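Local structure of sialidase B (Streptococcus pneumoniae serotype 4, 4XJW) at residues 41-46 and 66-71; 60-65 and 140-145; 258-263 and 283-288; 559-564 and 622-627. The protein catalyses the hydrolysis of alpha-(2->3)-, alpha-(2->6)- and alpha-(2->8)-glycosidic linkages of terminal sialic acid residues in oligosaccharides, glycoproteins and glycolipids. The protein carries 1 engineered substitution. All blocks are in the same frame, centred on the assembly; numbering follows the deposited sequence.

Contact 1: 41-46 and 66-71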
loop_
_atom_site.group_PDB
_atom_site.type_symbol
_atom_site.label_atom_id
_atom_site.label_comp_id
_atom_site.label_asym_id
_atom_site.label_seq_id
_atom_site.Cartn_x
_atom_site.Cartn_y
_atom_site.Cartn_z
ATOM N N ASP A 41 -8.390 -21.581 8.801
ATOM C CA ASP A 41 -7.952 -20.662 9.840
ATOM C C ASP A 41 -6.827 -21.245 10.687
ATOM O O ASP A 41 -6.240 -20.547 11.517
ATOM C CB ASP A 41 -9.127 -20.205 10.709
ATOM C CG ASP A 41 -9.828 -21.353 11.410
ATOM O OD1 ASP A 41 -9.692 -22.507 10.957
ATOM O OD2 ASP A 41 -10.532 -21.088 12.408
ATOM N N LYS A 42 -6.528 -22.524 10.471
ATOM C CA LYS A 42 -5.366 -23.167 11.082
ATOM C C LYS A 42 -4.641 -24.050 10.067
ATOM O O LYS A 42 -4.471 -25.255 10.288
ATOM C CB LYS A 42 -5.779 -24.008 12.292
ATOM C CG LYS A 42 -6.663 -23.279 13.290
ATOM C CD LYS A 42 -6.673 -23.980 14.639
ATOM C CE LYS A 42 -7.802 -23.480 15.527
ATOM N NZ LYS A 42 -8.120 -24.467 16.603
ATOM N N PRO A 43 -4.190 -23.454 8.946
ATOM C CA PRO A 43 -3.592 -24.270 7.882
ATOM C C PRO A 43 -2.237 -24.855 8.266
ATOM O O PRO A 43 -1.519 -24.278 9.078
ATOM C CB PRO A 43 -3.378 -23.259 6.759
ATOM C CG PRO A 43 -3.175 -21.946 7.485
ATOM C CD PRO A 43 -4.160 -22.013 8.617
ATOM N N ASN A 44 -1.893 -25.989 7.666
ATOM C CA ASN A 44 -0.535 -26.516 7.768
ATOM C C ASN A 44 0.391 -25.631 6.930
ATOM O O ASN A 44 -0.096 -24.800 6.157
ATOM C CB ASN A 44 -0.492 -27.973 7.287
ATOM C CG ASN A 44 -1.366 -28.896 8.127
ATOM O OD1 ASN A 44 -1.397 -28.795 9.350
ATOM N ND2 ASN A 44 -2.093 -29.792 7.464
ATOM N N SER A 45 1.710 -25.783 7.071
ATOM C CA SER A 45 2.640 -24.879 6.387
ATOM C C SER A 45 2.483 -24.899 4.858
ATOM O O SER A 45 2.558 -23.852 4.207
ATOM C CB SER A 45 4.093 -25.156 6.795
ATOM O OG SER A 45 4.463 -26.482 6.495
ATOM N N LEU A 46 2.243 -26.088 4.308
ATOM C CA LEU A 46 1.970 -26.278 2.883
ATOM C C LEU A 46 0.916 -27.367 2.755
ATOM O O LEU A 46 1.101 -28.471 3.270
ATOM C CB LEU A 46 3.232 -26.694 2.119
ATOM C CG LEU A 46 2.996 -27.135 0.668
ATOM C CD1 LEU A 46 2.499 -25.983 -0.193
ATOM C CD2 LEU A 46 4.235 -27.744 0.044
ATOM N N ILE A 66 -4.058 -27.540 -6.589
ATOM C CA ILE A 66 -4.244 -26.188 -6.078
ATOM C C ILE A 66 -3.774 -26.224 -4.626
ATOM O O ILE A 66 -4.316 -26.974 -3.812
ATOM C CB ILE A 66 -5.716 -25.745 -6.152
ATOM C CG1 ILE A 66 -6.187 -25.675 -7.604
ATOM C CG2 ILE A 66 -5.895 -24.395 -5.464
ATOM C CD1 ILE A 66 -7.722 -25.592 -7.757
ATOM N N PHE A 67 -2.753 -25.437 -4.299
ATOM C CA PHE A 67 -2.195 -25.472 -2.943
ATOM C C PHE A 67 -2.191 -24.100 -2.278
ATOM O O PHE A 67 -2.372 -23.066 -2.944
ATOM C CB PHE A 67 -0.772 -26.055 -2.936
ATOM C CG PHE A 67 0.250 -25.179 -3.622
ATOM C CD1 PHE A 67 0.952 -24.213 -2.907
ATOM C CD2 PHE A 67 0.498 -25.316 -4.986
ATOM C CE1 PHE A 67 1.877 -23.395 -3.538
ATOM C CE2 PHE A 67 1.433 -24.512 -5.625
ATOM C CZ PHE A 67 2.122 -23.538 -4.895
ATOM N N MET A 68 -1.988 -24.103 -0.963
ATOM C CA MET A 68 -1.788 -22.877 -0.205
ATOM C C MET A 68 -0.677 -23.066 0.815
ATOM O O MET A 68 -0.245 -24.195 1.100
ATOM C CB MET A 68 -3.060 -22.447 0.523
ATOM C CG MET A 68 -3.534 -23.451 1.565
ATOM S SD MET A 68 -4.960 -22.873 2.513
ATOM C CE MET A 68 -4.200 -21.715 3.644
ATOM N N ARG A 69 -0.221 -21.953 1.367
ATOM C CA ARG A 69 0.787 -21.962 2.421
ATOM C C ARG A 69 0.252 -21.195 3.611
ATOM O O ARG A 69 -0.669 -20.379 3.469
ATOM C CB ARG A 69 2.093 -21.319 1.944
ATOM C CG ARG A 69 2.810 -22.079 0.843
ATOM C CD ARG A 69 4.180 -21.469 0.563
ATOM N NE ARG A 69 4.865 -22.139 -0.542
ATOM C CZ ARG A 69 5.659 -23.200 -0.405
ATOM N NH1 ARG A 69 5.877 -23.731 0.791
ATOM N NH2 ARG A 69 6.228 -23.744 -1.474
ATOM N N ASP A 70 0.820 -21.447 4.785
ATOM C CA ASP A 70 0.340 -20.765 5.981
ATOM C C ASP A 70 0.737 -19.280 6.027
ATOM O O ASP A 70 0.419 -18.579 6.982
ATOM C CB ASP A 70 0.731 -21.511 7.264
ATOM C CG ASP A 70 2.225 -21.508 7.523
ATOM O OD1 ASP A 70 2.978 -20.935 6.714
ATOM O OD2 ASP A 70 2.638 -22.099 8.545
ATOM N N SER A 71 1.422 -18.823 4.980
ATOM C CA SER A 71 1.748 -17.413 4.785
ATOM C C SER A 71 0.598 -16.705 4.093
ATOM O O SER A 71 0.574 -15.479 4.027
ATOM C CB SER A 71 2.963 -17.294 3.876
ATOM O OG SER A 71 2.654 -17.832 2.598
HETATM O O HOH W 1 1.021 -24.193 10.067
HETATM O O HOH W 2 5.157 -23.072 3.481
#
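Leu46 and Arg69 form an antiparallel, non-hydrogen-bonded pair, with CA atoms 4.5 Å apart, where strand 46-53 begins and strand 63-69 ends in a sheet of the lectin-like beta sandwich. One step beyond the pair, Asp70 N donates to Ser45 O over 3.0 Å. Arg69 CA makes a CA-H...O contact with the same oxygen at 3.1 Å. A water also donates to Ser45 O while accepting from Arg69 NH1, and thus ties the guanidinium to the backbone opposite.

Leu46 CG stands anti to its backbone N (chi1 171°), and chi2 (66°) turns Leu46 CD1 over the centre of one face of the Arg69 guanidinium, 4.1 Å above its plane. Leu46 CD1 also meets Phe67 CD1 at 3.6 Å. On the other side of the strand, Met68 bends at chi3 (-77°), which places CE 3.6 Å from Pro43 CB, the two side chains crossing at about a right angle. Pro43 CG packs on Asp70 CB, and a second water donates to both Pro43 O and Asp70 OD2.

Arg69 NE has a further partner, a salt bridge to Glu73, while Asp70 O bonds Ser610 OG in the distant C-terminal part of the chain. The contact thus sets two small apolar patches, Pro43 with Met68 and Leu46 with Phe67, beside a hydrated polar margin, in which Ser45 O receives two hydrogen bonds, from Asp70 N and a water, plus the CA-H...O contact of Arg69.

Contact 2: 60-65 and 140-145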
loop_
_atom_site.group_PDB
_atom_site.type_symbol
_atom_site.label_atom_id
_atom_site.label_comp_id
_atom_site.label_asym_id
_atom_site.label_seq_id
_atom_site.Cartn_x
_atom_site.Cartn_y
_atom_site.Cartn_z
ATOM N N LYS A 60 5.010 -40.119 -9.999
ATOM C CA LYS A 60 4.756 -39.188 -8.908
ATOM C C LYS A 60 4.770 -37.731 -9.362
ATOM O O LYS A 60 4.266 -36.868 -8.651
ATOM C CB LYS A 60 5.726 -39.402 -7.747
ATOM C CG LYS A 60 7.091 -38.799 -7.958
ATOM C CD LYS A 60 7.939 -38.976 -6.711
ATOM C CE LYS A 60 9.166 -38.085 -6.767
ATOM N NZ LYS A 60 9.783 -38.098 -8.116
ATOM N N ASN A 61 5.342 -37.457 -10.534
ATOM C CA ASN A 61 5.370 -36.094 -11.062
ATOM C C ASN A 61 4.332 -35.855 -12.148
ATOM O O ASN A 61 4.516 -35.021 -13.035
ATOM C CB ASN A 61 6.776 -35.741 -11.558
ATOM C CG ASN A 61 7.795 -35.762 -10.450
ATOM O OD1 ASN A 61 7.454 -35.585 -9.276
ATOM N ND2 ASN A 61 9.060 -35.992 -10.807
ATOM N N ASN A 62 3.238 -36.608 -12.082
ATOM C CA ASN A 62 2.131 -36.419 -12.991
ATOM C C ASN A 62 0.905 -36.020 -12.195
ATOM O O ASN A 62 0.120 -36.880 -11.782
ATOM C CB ASN A 62 1.824 -37.707 -13.762
ATOM C CG ASN A 62 2.768 -37.945 -14.922
ATOM O OD1 ASN A 62 3.941 -37.570 -14.881
ATOM N ND2 ASN A 62 2.252 -38.583 -15.975
ATOM N N TYR A 63 0.739 -34.717 -11.964
ATOM C CA TYR A 63 -0.414 -34.235 -11.211
ATOM C C TYR A 63 -0.674 -32.755 -11.392
ATOM O O TYR A 63 0.205 -31.995 -11.808
ATOM C CB TYR A 63 -0.287 -34.540 -9.714
ATOM C CG TYR A 63 0.823 -33.802 -8.999
ATOM C CD1 TYR A 63 2.095 -34.350 -8.912
ATOM C CD2 TYR A 63 0.597 -32.571 -8.387
ATOM C CE1 TYR A 63 3.102 -33.701 -8.255
ATOM C CE2 TYR A 63 1.622 -31.908 -7.721
ATOM C CZ TYR A 63 2.872 -32.483 -7.660
ATOM O OH TYR A 63 3.904 -31.845 -7.009
ATOM N N PHE A 64 -1.911 -32.386 -11.075
ATOM C CA PHE A 64 -2.343 -31.007 -10.946
ATOM C C PHE A 64 -2.743 -30.790 -9.501
ATOM O O PHE A 64 -3.374 -31.651 -8.882
ATOM C CB PHE A 64 -3.542 -30.752 -11.840
ATOM C CG PHE A 64 -4.259 -29.457 -11.538
ATOM C CD1 PHE A 64 -3.655 -28.241 -11.822
ATOM C CD2 PHE A 64 -5.532 -29.461 -10.983
ATOM C CE1 PHE A 64 -4.307 -27.046 -11.560
ATOM C CE2 PHE A 64 -6.194 -28.268 -10.712
ATOM C CZ PHE A 64 -5.574 -27.064 -10.992
ATOM N N SER A 65 -2.387 -29.640 -8.951
ATOM C CA SER A 65 -2.799 -29.335 -7.594
ATOM C C SER A 65 -3.087 -27.855 -7.445
ATOM O O SER A 65 -2.475 -27.029 -8.130
ATOM C CB SER A 65 -1.718 -29.746 -6.599
ATOM O OG SER A 65 -0.614 -28.853 -6.660
ATOM N N SER A 140 -6.839 -31.984 -17.585
ATOM C CA SER A 140 -7.488 -33.254 -17.883
ATOM C C SER A 140 -6.624 -34.172 -18.745
ATOM O O SER A 140 -6.977 -35.328 -18.974
ATOM C CB SER A 140 -8.796 -32.993 -18.621
ATOM O OG SER A 140 -8.528 -32.330 -19.845
ATOM N N ASN A 141 -5.503 -33.666 -19.245
ATOM C CA ASN A 141 -4.695 -34.470 -20.151
ATOM C C ASN A 141 -3.338 -34.850 -19.573
ATOM O O ASN A 141 -2.421 -35.230 -20.304
ATOM C CB ASN A 141 -4.535 -33.783 -21.509
ATOM C CG ASN A 141 -4.133 -34.755 -22.610
ATOM O OD1 ASN A 141 -4.604 -35.894 -22.649
ATOM N ND2 ASN A 141 -3.253 -34.312 -23.498
ATOM N N ILE A 142 -3.203 -34.752 -18.255
ATOM C CA ILE A 142 -2.003 -35.266 -17.608
ATOM C C ILE A 142 -1.991 -36.794 -17.753
ATOM O O ILE A 142 -2.979 -37.464 -17.452
ATOM C CB ILE A 142 -1.910 -34.819 -16.137
ATOM C CG1 ILE A 142 -1.686 -33.306 -16.065
ATOM C CG2 ILE A 142 -0.800 -35.552 -15.413
ATOM C CD1 ILE A 142 -2.006 -32.694 -14.714
ATOM N N ASN A 143 -0.884 -37.331 -18.257
ATOM C CA ASN A 143 -0.812 -38.753 -18.589
ATOM C C ASN A 143 -1.132 -39.664 -17.412
ATOM O O ASN A 143 -0.480 -39.599 -16.370
ATOM C CB ASN A 143 0.564 -39.105 -19.154
ATOM C CG ASN A 143 0.617 -40.521 -19.711
ATOM O OD1 ASN A 143 -0.354 -41.005 -20.303
ATOM N ND2 ASN A 143 1.742 -41.196 -19.511
ATOM N N GLY A 144 -2.158 -40.492 -17.576
ATOM C CA GLY A 144 -2.484 -41.492 -16.574
ATOM C C GLY A 144 -3.204 -41.021 -15.324
ATOM O O GLY A 144 -3.215 -41.734 -14.324
ATOM N N ILE A 145 -3.800 -39.831 -15.362
ATOM C CA ILE A 145 -4.606 -39.374 -14.233
ATOM C C ILE A 145 -5.652 -40.431 -13.869
ATOM O O ILE A 145 -6.345 -40.951 -14.747
ATOM C CB ILE A 145 -5.293 -38.014 -14.517
ATOM C CG1 ILE A 145 -4.353 -36.860 -14.164
ATOM C CG2 ILE A 145 -6.562 -37.872 -13.702
ATOM C CD1 ILE A 145 -4.964 -35.498 -14.421
#
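Asn62 CG lies beside its own backbone N (chi1 -79°), bringing the amide to Asn143, while an extended chi2 (162°) carries Ile142 CD1 to the backbone of Tyr63 and Phe64. The contact joins the start of strand 63-69 to a type II beta turn, Ile142 to Ile145, within the concanavalin-like beta sandwich of the N-terminal domain. Gly144, at the third position of that turn, has the positive phi this turn type calls for, and Ile145 N closes it on Ile142 O at 3.3 Å. The carbonyl of Asn143, in the central peptide of the turn, takes the bond from the Asn62 side chain.

Next to the polar link, the two methyls of Ile142 divide the apolar work. CG2 rests 3.8 Å from Asn62 CB, and CD1 packs 3.6 Å from Tyr63 C. The same CD1 also touches Phe64 CB at 3.8 Å, although the ring of Phe64 leads away from the turn, toward Phe110.

The Asn62 and Asn143 side chains lie side by side, pointing the same way, with their amide planes 56° apart. Both ND2 atoms donate to Gln82 OE1, so a single side chain bridges them, and Asn62 OD1 accepts from Ala81 N, which should fix the rotation of this buried amide. Asn143 O takes a second bond from Asn54 ND2. The direct bond is nearly straight: Asn62 ND2 reaches Asn143 O at 2.9 Å, and the oxygen lies in the amide plane of Asn62.

Contact 3: 258-263 and 283-288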
loop_
_atom_site.group_PDB
_atom_site.type_symbol
_atom_site.label_atom_id
_atom_site.label_comp_id
_atom_site.label_asym_id
_atom_site.label_seq_id
_atom_site.Cartn_x
_atom_site.Cartn_y
_atom_site.Cartn_z
ATOM N N MET A 258 -1.852 14.872 -6.060
ATOM C CA MET A 258 -0.560 15.340 -6.572
ATOM C C MET A 258 -0.112 14.392 -7.664
ATOM O O MET A 258 -0.137 13.168 -7.487
ATOM C CB MET A 258 0.510 15.374 -5.467
ATOM C CG MET A 258 0.221 16.351 -4.336
ATOM S SD MET A 258 1.597 16.443 -3.176
ATOM C CE MET A 258 0.881 17.511 -1.928
ATOM N N LYS A 259 0.303 14.951 -8.795
ATOM C CA LYS A 259 0.734 14.129 -9.913
ATOM C C LYS A 259 1.793 14.841 -10.733
ATOM O O LYS A 259 1.865 16.080 -10.750
ATOM C CB LYS A 259 -0.448 13.790 -10.809
ATOM C CG LYS A 259 -0.926 14.985 -11.608
ATOM C CD LYS A 259 -2.005 14.599 -12.595
ATOM C CE LYS A 259 -1.544 13.410 -13.397
ATOM N NZ LYS A 259 -2.516 12.991 -14.444
ATOM N N PHE A 260 2.622 14.040 -11.395
ATOM C CA PHE A 260 3.585 14.514 -12.375
ATOM C C PHE A 260 3.306 13.813 -13.689
ATOM O O PHE A 260 2.754 12.708 -13.709
ATOM C CB PHE A 260 5.009 14.160 -11.951
ATOM C CG PHE A 260 5.588 15.067 -10.912
ATOM C CD1 PHE A 260 5.572 16.445 -11.078
ATOM C CD2 PHE A 260 6.174 14.538 -9.768
ATOM C CE1 PHE A 260 6.147 17.283 -10.122
ATOM C CE2 PHE A 260 6.739 15.373 -8.808
ATOM C CZ PHE A 260 6.721 16.740 -8.988
ATOM N N ASN A 261 3.704 14.446 -14.790
ATOM C CA ASN A 261 3.382 13.922 -16.112
ATOM C C ASN A 261 4.595 13.674 -16.991
ATOM O O ASN A 261 4.461 13.450 -18.205
ATOM C CB ASN A 261 2.379 14.833 -16.814
ATOM C CG ASN A 261 0.999 14.754 -16.186
ATOM O OD1 ASN A 261 0.501 13.662 -15.897
ATOM N ND2 ASN A 261 0.392 15.901 -15.946
ATOM N N ASP A 262 5.772 13.685 -16.373
ATOM C CA ASP A 262 6.997 13.379 -17.095
ATOM C C ASP A 262 7.029 11.925 -17.587
ATOM O O ASP A 262 7.640 11.629 -18.617
ATOM C CB ASP A 262 8.250 13.728 -16.269
ATOM C CG ASP A 262 8.218 13.184 -14.835
ATOM O OD1 ASP A 262 7.143 13.192 -14.190
ATOM O OD2 ASP A 262 9.299 12.794 -14.337
ATOM N N TYR A 263 6.373 11.031 -16.852
ATOM C CA TYR A 263 6.159 9.661 -17.300
ATOM C C TYR A 263 4.670 9.357 -17.423
ATOM O O TYR A 263 3.863 9.860 -16.632
ATOM C CB TYR A 263 6.807 8.676 -16.330
ATOM C CG TYR A 263 8.284 8.476 -16.558
ATOM C CD1 TYR A 263 9.172 9.543 -16.459
ATOM C CD2 TYR A 263 8.789 7.229 -16.868
ATOM C CE1 TYR A 263 10.533 9.376 -16.659
ATOM C CE2 TYR A 263 10.168 7.037 -17.066
ATOM C CZ TYR A 263 11.025 8.122 -16.964
ATOM O OH TYR A 263 12.378 7.963 -17.172
ATOM N N GLY A 283 14.103 7.501 -13.972
ATOM C CA GLY A 283 14.138 8.852 -14.507
ATOM C C GLY A 283 12.901 9.696 -14.237
ATOM O O GLY A 283 12.771 10.791 -14.788
ATOM N N SER A 284 12.011 9.201 -13.378
ATOM C CA SER A 284 10.734 9.865 -13.092
ATOM C C SER A 284 10.738 10.639 -11.793
ATOM O O SER A 284 11.351 10.228 -10.804
ATOM C CB SER A 284 9.608 8.835 -13.034
ATOM O OG SER A 284 8.359 9.458 -12.760
ATOM N N ALA A 285 10.037 11.771 -11.795
ATOM C CA ALA A 285 9.715 12.467 -10.548
ATOM C C ALA A 285 8.605 11.680 -9.843
ATOM O O ALA A 285 7.896 10.882 -10.467
ATOM C CB ALA A 285 9.285 13.897 -10.841
ATOM N N SER A 286 8.459 11.881 -8.538
ATOM C CA SER A 286 7.428 11.165 -7.803
ATOM C C SER A 286 7.001 11.907 -6.545
ATOM O O SER A 286 7.688 12.815 -6.071
ATOM C CB SER A 286 7.888 9.748 -7.447
ATOM O OG SER A 286 9.041 9.781 -6.602
ATOM N N PHE A 287 5.846 11.509 -6.020
ATOM C CA PHE A 287 5.425 11.908 -4.679
ATOM C C PHE A 287 5.392 10.651 -3.839
ATOM O O PHE A 287 5.215 9.560 -4.367
ATOM C CB PHE A 287 4.038 12.545 -4.689
ATOM C CG PHE A 287 3.930 13.756 -5.579
ATOM C CD1 PHE A 287 3.567 13.616 -6.919
ATOM C CD2 PHE A 287 4.169 15.030 -5.075
ATOM C CE1 PHE A 287 3.453 14.736 -7.740
ATOM C CE2 PHE A 287 4.071 16.155 -5.891
ATOM C CZ PHE A 287 3.715 15.999 -7.230
ATOM N N ILE A 288 5.570 10.781 -2.533
ATOM C CA ILE A 288 5.565 9.584 -1.699
ATOM C C ILE A 288 5.204 9.955 -0.267
ATOM O O ILE A 288 5.632 10.996 0.211
ATOM C CB ILE A 288 6.922 8.838 -1.811
ATOM C CG1 ILE A 288 6.971 7.620 -0.874
ATOM C CG2 ILE A 288 8.096 9.808 -1.562
ATOM C CD1 ILE A 288 8.118 6.660 -1.193
HETATM O O HOH W 3 6.096 10.781 -13.865
HETATM O O HOH W 4 11.606 13.119 -15.640
#
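Phe260 and Phe287 form an offset aromatic stack in a buried contact between the loop after strand 255-256 and the start of strand 286-294, joining two neighbouring sheets of the sialidase beta-propeller. The ring centroids are 4.4 Å apart and the planes differ by only 14°. Each ring is covered on both faces. Met258 CB sits over the centre of the other face of Phe287, 3.5 Å from its centroid, and Met258 SD adds an oblique Met-aromatic contact. Over the far face of Phe260 comes Ala285 CB, 3.4 Å from Phe260 CD2. The four side chains therefore pile up in the order Met258, Phe287, Phe260, Ala285.

Beside this pile the chemistry turns polar. Asp262 OD2 accepts from Ala285 N at 2.8 Å through its syn lone pair, in a bond that is almost straight (174°). One water bridges Asp262 OD1, Tyr263 N and Ser284 OG; another donates to Asp262 OD2 and Gly283 O, so both carboxylate oxygens of this buried group have partners. Ser284 OG, anti to its backbone N (chi1 180°), donates to Ala285 O, while Ser284 CB lies over a face of the Tyr263 ring.

Strand 301-308 supports the stack, with Leu303 and Ala305 against Met258 and Val307 against Phe260. Phe436 meets the Phe287 ring edge-to-face, and Ile239 of strand 237-244 packs beside it.

Contact 4: 559-564 and 622-627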
loop_
_atom_site.group_PDB
_atom_site.type_symbol
_atom_site.label_atom_id
_atom_site.label_comp_id
_atom_site.label_asym_id
_atom_site.label_seq_id
_atom_site.Cartn_x
_atom_site.Cartn_y
_atom_site.Cartn_z
ATOM N N LYS A 559 -7.792 8.600 18.899
ATOM C CA LYS A 559 -8.502 8.765 20.159
ATOM C C LYS A 559 -9.974 8.518 19.847
ATOM O O LYS A 559 -10.562 9.221 19.028
ATOM C CB LYS A 559 -8.301 10.188 20.684
ATOM C CG LYS A 559 -9.162 10.563 21.883
ATOM C CD LYS A 559 -8.604 9.989 23.161
ATOM C CE LYS A 559 -9.539 10.234 24.354
ATOM N NZ LYS A 559 -9.830 11.677 24.603
ATOM N N TYR A 560 -10.542 7.487 20.459
ATOM C CA TYR A 560 -11.935 7.109 20.226
ATOM C C TYR A 560 -12.857 8.112 20.922
ATOM O O TYR A 560 -12.533 8.598 22.003
ATOM C CB TYR A 560 -12.168 5.686 20.743
ATOM C CG TYR A 560 -13.467 5.067 20.284
ATOM C CD1 TYR A 560 -13.767 4.960 18.931
ATOM C CD2 TYR A 560 -14.388 4.580 21.202
ATOM C CE1 TYR A 560 -14.960 4.399 18.505
ATOM C CE2 TYR A 560 -15.580 4.011 20.787
ATOM C CZ TYR A 560 -15.865 3.924 19.438
ATOM O OH TYR A 560 -17.053 3.358 19.009
ATOM N N SER A 561 -13.988 8.442 20.300
ATOM C CA SER A 561 -14.882 9.478 20.836
ATOM C C SER A 561 -15.729 9.030 22.033
ATOM O O SER A 561 -16.234 9.874 22.785
ATOM C CB SER A 561 -15.811 10.018 19.737
ATOM O OG SER A 561 -16.859 9.108 19.441
ATOM N N GLN A 562 -15.891 7.720 22.201
ATOM C CA GLN A 562 -16.784 7.168 23.217
ATOM C C GLN A 562 -15.971 6.486 24.303
ATOM O O GLN A 562 -14.860 6.009 24.049
ATOM C CB GLN A 562 -17.756 6.162 22.593
ATOM C CG GLN A 562 -18.536 6.706 21.389
ATOM C CD GLN A 562 -19.453 7.852 21.752
ATOM O OE1 GLN A 562 -20.348 7.703 22.583
ATOM N NE2 GLN A 562 -19.233 9.009 21.133
ATOM N N LEU A 563 -16.516 6.452 25.517
ATOM C CA LEU A 563 -15.872 5.731 26.615
ATOM C C LEU A 563 -15.956 4.242 26.356
ATOM O O LEU A 563 -16.922 3.756 25.773
ATOM C CB LEU A 563 -16.556 6.032 27.954
ATOM C CG LEU A 563 -16.621 7.479 28.433
ATOM C CD1 LEU A 563 -17.247 7.549 29.828
ATOM C CD2 LEU A 563 -15.255 8.142 28.415
ATOM N N ILE A 564 -14.926 3.524 26.792
ATOM C CA ILE A 564 -14.922 2.071 26.783
ATOM C C ILE A 564 -14.586 1.656 28.215
ATOM O O ILE A 564 -13.615 2.147 28.791
ATOM C CB ILE A 564 -13.868 1.507 25.787
ATOM C CG1 ILE A 564 -14.205 1.921 24.351
ATOM C CG2 ILE A 564 -13.789 -0.017 25.891
ATOM C CD1 ILE A 564 -13.160 1.471 23.305
ATOM N N PRO A 622 -18.226 8.113 11.316
ATOM C CA PRO A 622 -19.212 8.927 12.034
ATOM C C PRO A 622 -20.237 8.109 12.813
ATOM O O PRO A 622 -20.818 8.641 13.761
ATOM C CB PRO A 622 -19.907 9.702 10.914
ATOM C CG PRO A 622 -18.885 9.787 9.831
ATOM C CD PRO A 622 -18.150 8.470 9.886
ATOM N N ASN A 623 -20.450 6.855 12.438
ATOM C CA ASN A 623 -21.370 5.990 13.170
ATOM C C ASN A 623 -20.723 5.247 14.338
ATOM O O ASN A 623 -21.323 4.342 14.914
ATOM C CB ASN A 623 -22.036 5.003 12.217
ATOM C CG ASN A 623 -21.044 4.066 11.563
ATOM O OD1 ASN A 623 -19.849 4.112 11.865
ATOM N ND2 ASN A 623 -21.530 3.212 10.663
ATOM N N HIS A 624 -19.478 5.622 14.640
ATOM C CA HIS A 624 -18.682 5.061 15.741
ATOM C C HIS A 624 -18.138 3.663 15.485
ATOM O O HIS A 624 -17.569 3.050 16.387
ATOM C CB HIS A 624 -19.430 5.129 17.081
ATOM C CG HIS A 624 -19.935 6.499 17.409
ATOM N ND1 HIS A 624 -19.101 7.595 17.491
ATOM C CD2 HIS A 624 -21.183 6.955 17.663
ATOM C CE1 HIS A 624 -19.816 8.667 17.779
ATOM N NE2 HIS A 624 -21.082 8.306 17.900
ATOM N N HIS A 625 -18.317 3.157 14.270
ATOM C CA HIS A 625 -17.512 2.014 13.833
ATOM C C HIS A 625 -16.086 2.476 13.600
ATOM O O HIS A 625 -15.798 3.683 13.616
ATOM C CB HIS A 625 -18.042 1.419 12.534
ATOM C CG HIS A 625 -19.378 0.768 12.666
ATOM N ND1 HIS A 625 -19.704 -0.389 11.988
ATOM C CD2 HIS A 625 -20.484 1.127 13.356
ATOM C CE1 HIS A 625 -20.950 -0.722 12.272
ATOM N NE2 HIS A 625 -21.442 0.173 13.114
ATOM N N ILE A 626 -15.198 1.507 13.385
ATOM C CA ILE A 626 -13.807 1.775 13.062
ATOM C C ILE A 626 -13.539 1.284 11.649
ATOM O O ILE A 626 -13.847 0.139 11.317
ATOM C CB ILE A 626 -12.874 1.026 14.017
ATOM C CG1 ILE A 626 -13.158 1.387 15.479
ATOM C CG2 ILE A 626 -11.422 1.317 13.655
ATOM C CD1 ILE A 626 -12.963 2.851 15.835
ATOM N N GLY A 627 -13.010 2.160 10.803
ATOM C CA GLY A 627 -12.556 1.752 9.484
ATOM C C GLY A 627 -11.050 1.559 9.481
ATOM O O GLY A 627 -10.317 2.361 10.073
#
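His624 sits on a turn beside the Optactin pocket, to which Pro622 of the same turn belongs, and packs against the loop 560-562 of a neighbouring sheet. The Tyr560 hydroxyl donates to His624 O over 2.7 Å, lying in the carbonyl plane on a lone pair. The same ring meets Ile626 CD1 through Tyr560 CE1 at 3.7 Å. Above the His624 imidazole lies Gln562 CG, 4.2 Å from the ring centroid, and Pro622 O lies over the centre of the opposite face.

Gln562 bends at chi2 (-64°), and its NE2 donates to Ser561 OG at 2.9 Å in a nearly straight bond. Glu620 OE2, from the Optactin pocket, is hydrogen-bonded to both Ser561 OG and His624 ND1. This pocket carboxylate thus ties the histidine ring and the serine together and may favour a protonated imidazole.

The turn is shaped by Asn623 OD1, which accepts from His625 N at 3.0 Å to make an Asx turn, and His624 itself has a positive phi. Such a tight connection between adjacent antiparallel strands, here 616-620 and 626-631, belongs to a beta-hairpin of the propeller, whose neighbouring sheet it meets through Tyr560.

Contacts 1 and 2 lie at opposite ends of strand 63-69 in the lectin-like N-terminal domain, with centres 22 Å apart, yet differ in character. Contact 1 is partly buried and mixes water bridges with an arginine face, whereas contact 2 is buried and rests on one isoleucine and hydrogen bonds of side-chain amides. Contacts 3 and 4 belong to the propeller and are 37 Å apart between centres. The first is a buried aromatic pile, and the second a partly exposed contact bordering the Optactin pocket. In all four a backbone carbonyl or amide shares a hydrogen bond across the contact, but only contact 3 stacks two aromatic rings across it.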